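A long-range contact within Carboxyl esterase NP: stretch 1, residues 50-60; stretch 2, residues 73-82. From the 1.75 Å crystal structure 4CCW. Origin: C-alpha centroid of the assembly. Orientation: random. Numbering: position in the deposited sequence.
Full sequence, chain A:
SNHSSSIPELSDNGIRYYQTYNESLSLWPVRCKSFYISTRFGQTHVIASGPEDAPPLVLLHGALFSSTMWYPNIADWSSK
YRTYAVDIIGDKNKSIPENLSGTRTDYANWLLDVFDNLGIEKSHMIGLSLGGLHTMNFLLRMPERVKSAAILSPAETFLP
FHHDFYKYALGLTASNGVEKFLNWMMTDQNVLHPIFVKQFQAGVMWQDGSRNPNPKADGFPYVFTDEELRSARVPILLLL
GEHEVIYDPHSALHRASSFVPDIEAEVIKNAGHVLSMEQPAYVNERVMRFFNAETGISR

Stretch 1 50-60: GPEDAPPLVLL
Stretch 2, residues 73-82: NIADWSSKYR

Stretch 1 begins as a loop, makes a type I turn closed by Ala 54 N to Pro 51 O at 3.1 Å, and enters a strand at residues 56-60. Stretch 2 runs from Asn 73 through a helix beginning at Ile 74, and leaves it extended at Tyr 81 (phi/psi -125/148°) and Arg 82 (-76/103°). Helix and strand axes approach to 9.4 Å at 151°, nearly antiparallel, but beyond the helix Arg 82 pairs parallel with Pro 56, their CA atoms 4.6 Å apart. Two hydrogen bonds fix this register: Arg 82 N to Pro 55 O and Leu 57 N to Arg 82 O, both 2.7 Å. The bonds use the neighbours of Pro 56, whose missing amide hydrogen costs nothing; its CA makes a CA-H...O contact with Arg 82 O (3.3 Å).

Gly 50 (phi/psi 93/169°) packs its CA 4.5 Å from Ser 78 CA; a CB would clash with Tyr 81 O and Ser 78 O, and the backbone angles call for glycine. The Arg 82 side chain (t, p, t; chi4 172°) reaches back along the loop, and NH1 donates to Gly 50 O at 2.8 Å. Glu 52 (m, t) lays its CG over one guanidinium face, 3.9 Å from Arg 82 CZ. The small Ala 54 fits its CB 3.5 Å from Lys 80 O.

Leu 57 and Leu 59 point toward the helix while Val 58 points away. Leu 57 (t, p) sets CB 3.7 Å from Tyr 81 CB and CD2 3.9 Å from Trp 77 CB. Leu 59 (m, t) places CD2 3.9 Å from Trp 77 CE3 and CD1 4.1 Å from CD1 of Ile 74 (t, p). Trp 77 (chi1 -65°, chi2 -21°) and Tyr 81 (-63°, -85°) complete this buried apolar layer; Pro 55 CG lies 3.8 Å from Tyr 81 CD1. In all, 698 Å² is buried.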

# COMPACT_ATOMS: atom_id res chain seq x y z
N GLY A 50 -5.57 -9.25 -15.31
CA GLY A 50 -5.95 -10.64 -15.04
C GLY A 50 -7.31 -11.01 -15.60
O GLY A 50 -8.07 -10.13 -16.02
N PRO A 51 -7.64 -12.32 -15.60
CA PRO A 51 -8.86 -12.81 -16.23
C PRO A 51 -10.09 -12.23 -15.54
O PRO A 51 -10.14 -12.20 -14.32
CB PRO A 51 -8.80 -14.32 -16.01
CG PRO A 51 -7.38 -14.63 -15.69
CD PRO A 51 -6.89 -13.41 -14.95
N GLU A 52 -11.06 -11.79 -16.33
CA GLU A 52 -12.23 -11.10 -15.78
C GLU A 52 -13.06 -12.00 -14.86
O GLU A 52 -13.66 -11.51 -13.91
CB GLU A 52 -13.10 -10.52 -16.91
CG GLU A 52 -12.51 -9.28 -17.56
CD GLU A 52 -13.34 -8.77 -18.72
OE1 GLU A 52 -14.22 -9.51 -19.19
OE2 GLU A 52 -13.11 -7.63 -19.18
N ASP A 53 -13.07 -13.30 -15.12
CA ASP A 53 -13.83 -14.26 -14.31
C ASP A 53 -13.06 -14.86 -13.12
O ASP A 53 -13.62 -15.65 -12.35
CB ASP A 53 -14.42 -15.38 -15.18
CG ASP A 53 -13.38 -16.07 -16.06
OD1 ASP A 53 -12.19 -15.69 -16.02
OD2 ASP A 53 -13.77 -17.00 -16.79
N ALA A 54 -11.79 -14.49 -12.96
CA ALA A 54 -10.95 -15.01 -11.88
C ALA A 54 -11.34 -14.38 -10.53
O ALA A 54 -11.92 -13.29 -10.51
CB ALA A 54 -9.48 -14.76 -12.19
N PRO A 55 -11.02 -15.06 -9.40
CA PRO A 55 -11.25 -14.47 -8.08
C PRO A 55 -10.60 -13.09 -7.95
O PRO A 55 -9.51 -12.88 -8.46
CB PRO A 55 -10.57 -15.46 -7.12
CG PRO A 55 -9.80 -16.41 -7.99
CD PRO A 55 -10.52 -16.44 -9.29
N PRO A 56 -11.30 -12.15 -7.28
CA PRO A 56 -10.76 -10.81 -7.10
C PRO A 56 -9.59 -10.74 -6.12
O PRO A 56 -9.54 -11.48 -5.11
CB PRO A 56 -11.96 -10.00 -6.59
CG PRO A 56 -13.14 -10.94 -6.56
CD PRO A 56 -12.60 -12.33 -6.62
N LEU A 57 -8.65 -9.85 -6.43
CA LEU A 57 -7.54 -9.51 -5.54
C LEU A 57 -7.34 -8.01 -5.53
O LEU A 57 -7.26 -7.38 -6.59
CB LEU A 57 -6.24 -10.22 -5.98
CG LEU A 57 -4.91 -9.73 -5.39
CD1 LEU A 57 -4.79 -10.04 -3.89
CD2 LEU A 57 -3.74 -10.35 -6.14
N VAL A 58 -7.27 -7.42 -4.34
CA VAL A 58 -7.12 -5.98 -4.23
C VAL A 58 -5.72 -5.65 -3.67
O VAL A 58 -5.29 -6.22 -2.66
CB VAL A 58 -8.24 -5.33 -3.38
CG1 VAL A 58 -7.95 -3.84 -3.15
CG2 VAL A 58 -9.60 -5.48 -4.05
N LEU A 59 -5.03 -4.73 -4.34
CA LEU A 59 -3.71 -4.27 -3.94
C LEU A 59 -3.76 -2.83 -3.45
O LEU A 59 -4.38 -1.96 -4.08
CB LEU A 59 -2.72 -4.37 -5.11
CG LEU A 59 -2.67 -5.68 -5.92
CD1 LEU A 59 -1.72 -5.56 -7.09
CD2 LEU A 59 -2.30 -6.86 -5.03
N LEU A 60 -3.10 -2.58 -2.33
CA LEU A 60 -3.03 -1.26 -1.74
C LEU A 60 -1.55 -0.94 -1.49
O LEU A 60 -0.91 -1.55 -0.64
CB LEU A 60 -3.86 -1.18 -0.45
CG LEU A 60 -5.39 -1.25 -0.58
CD1 LEU A 60 -6.03 -1.43 0.80
CD2 LEU A 60 -5.97 -0.02 -1.29
N ASN A 73 5.35 -7.66 -9.49
CA ASN A 73 4.54 -8.69 -8.84
C ASN A 73 3.32 -9.03 -9.67
O ASN A 73 2.75 -10.11 -9.55
CB ASN A 73 4.06 -8.22 -7.46
CG ASN A 73 5.12 -7.46 -6.70
OD1 ASN A 73 5.09 -6.23 -6.64
ND2 ASN A 73 6.09 -8.19 -6.13
N ILE A 74 2.93 -8.09 -10.53
CA ILE A 74 1.63 -8.16 -11.17
C ILE A 74 1.51 -9.29 -12.22
O ILE A 74 0.43 -9.84 -12.38
CB ILE A 74 1.19 -6.79 -11.74
CG1 ILE A 74 -0.31 -6.80 -12.09
CG2 ILE A 74 2.04 -6.40 -12.95
CD1 ILE A 74 -1.23 -6.92 -10.89
N ALA A 75 2.60 -9.64 -12.90
CA ALA A 75 2.55 -10.74 -13.88
C ALA A 75 2.20 -12.08 -13.22
O ALA A 75 1.36 -12.83 -13.75
CB ALA A 75 3.85 -10.85 -14.65
N ASP A 76 2.83 -12.36 -12.08
CA ASP A 76 2.55 -13.58 -11.30
C ASP A 76 1.15 -13.53 -10.66
O ASP A 76 0.36 -14.45 -10.85
CB ASP A 76 3.60 -13.79 -10.20
CG ASP A 76 4.88 -14.46 -10.71
OD1 ASP A 76 4.90 -15.00 -11.84
OD2 ASP A 76 5.87 -14.45 -9.95
N TRP A 77 0.85 -12.47 -9.92
CA TRP A 77 -0.44 -12.41 -9.21
C TRP A 77 -1.60 -12.35 -10.15
O TRP A 77 -2.63 -12.98 -9.90
CB TRP A 77 -0.49 -11.27 -8.18
CG TRP A 77 0.49 -11.44 -7.05
CD1 TRP A 77 1.10 -12.61 -6.62
CD2 TRP A 77 1.00 -10.39 -6.15
NE1 TRP A 77 1.93 -12.37 -5.56
CE2 TRP A 77 1.92 -11.07 -5.22
CE3 TRP A 77 0.80 -9.02 -6.03
CZ2 TRP A 77 2.59 -10.38 -4.23
CZ3 TRP A 77 1.48 -8.34 -5.01
CH2 TRP A 77 2.36 -9.00 -4.14
N SER A 78 -1.43 -11.63 -11.26
CA SER A 78 -2.48 -11.44 -12.26
C SER A 78 -2.81 -12.71 -13.04
O SER A 78 -3.89 -12.82 -13.62
CB SER A 78 -2.07 -10.34 -13.25
OG SER A 78 -3.21 -9.73 -13.81
N SER A 79 -1.88 -13.66 -13.07
CA SER A 79 -2.12 -14.91 -13.79
C SER A 79 -3.28 -15.71 -13.19
O SER A 79 -3.98 -16.42 -13.90
CB SER A 79 -0.86 -15.78 -13.88
OG SER A 79 -0.48 -16.29 -12.61
N LYS A 80 -3.49 -15.56 -11.88
CA LYS A 80 -4.49 -16.36 -11.17
C LYS A 80 -5.69 -15.56 -10.66
O LYS A 80 -6.77 -16.12 -10.45
CB LYS A 80 -3.83 -17.12 -10.01
CG LYS A 80 -2.78 -18.14 -10.43
CD LYS A 80 -2.12 -18.81 -9.23
CE LYS A 80 -3.11 -19.64 -8.43
NZ LYS A 80 -2.75 -19.63 -6.98
N TYR A 81 -5.51 -14.25 -10.50
CA TYR A 81 -6.53 -13.41 -9.88
C TYR A 81 -6.92 -12.24 -10.75
O TYR A 81 -6.10 -11.70 -11.49
CB TYR A 81 -6.04 -12.87 -8.52
CG TYR A 81 -5.77 -13.97 -7.52
CD1 TYR A 81 -6.80 -14.50 -6.75
CD2 TYR A 81 -4.49 -14.50 -7.38
CE1 TYR A 81 -6.56 -15.53 -5.85
CE2 TYR A 81 -4.24 -15.52 -6.48
CZ TYR A 81 -5.28 -16.03 -5.73
OH TYR A 81 -5.03 -17.06 -4.84
N ARG A 82 -8.19 -11.85 -10.64
CA ARG A 82 -8.62 -10.58 -11.17
C ARG A 82 -8.11 -9.53 -10.20
O ARG A 82 -8.68 -9.34 -9.12
CB ARG A 82 -10.14 -10.53 -11.30
CG ARG A 82 -10.69 -9.22 -11.82
CD ARG A 82 -10.19 -8.91 -13.23
NE ARG A 82 -10.85 -7.74 -13.83
CZ ARG A 82 -10.48 -7.18 -14.98
NH1 ARG A 82 -9.46 -7.68 -15.66
NH2 ARG A 82 -11.14 -6.12 -15.46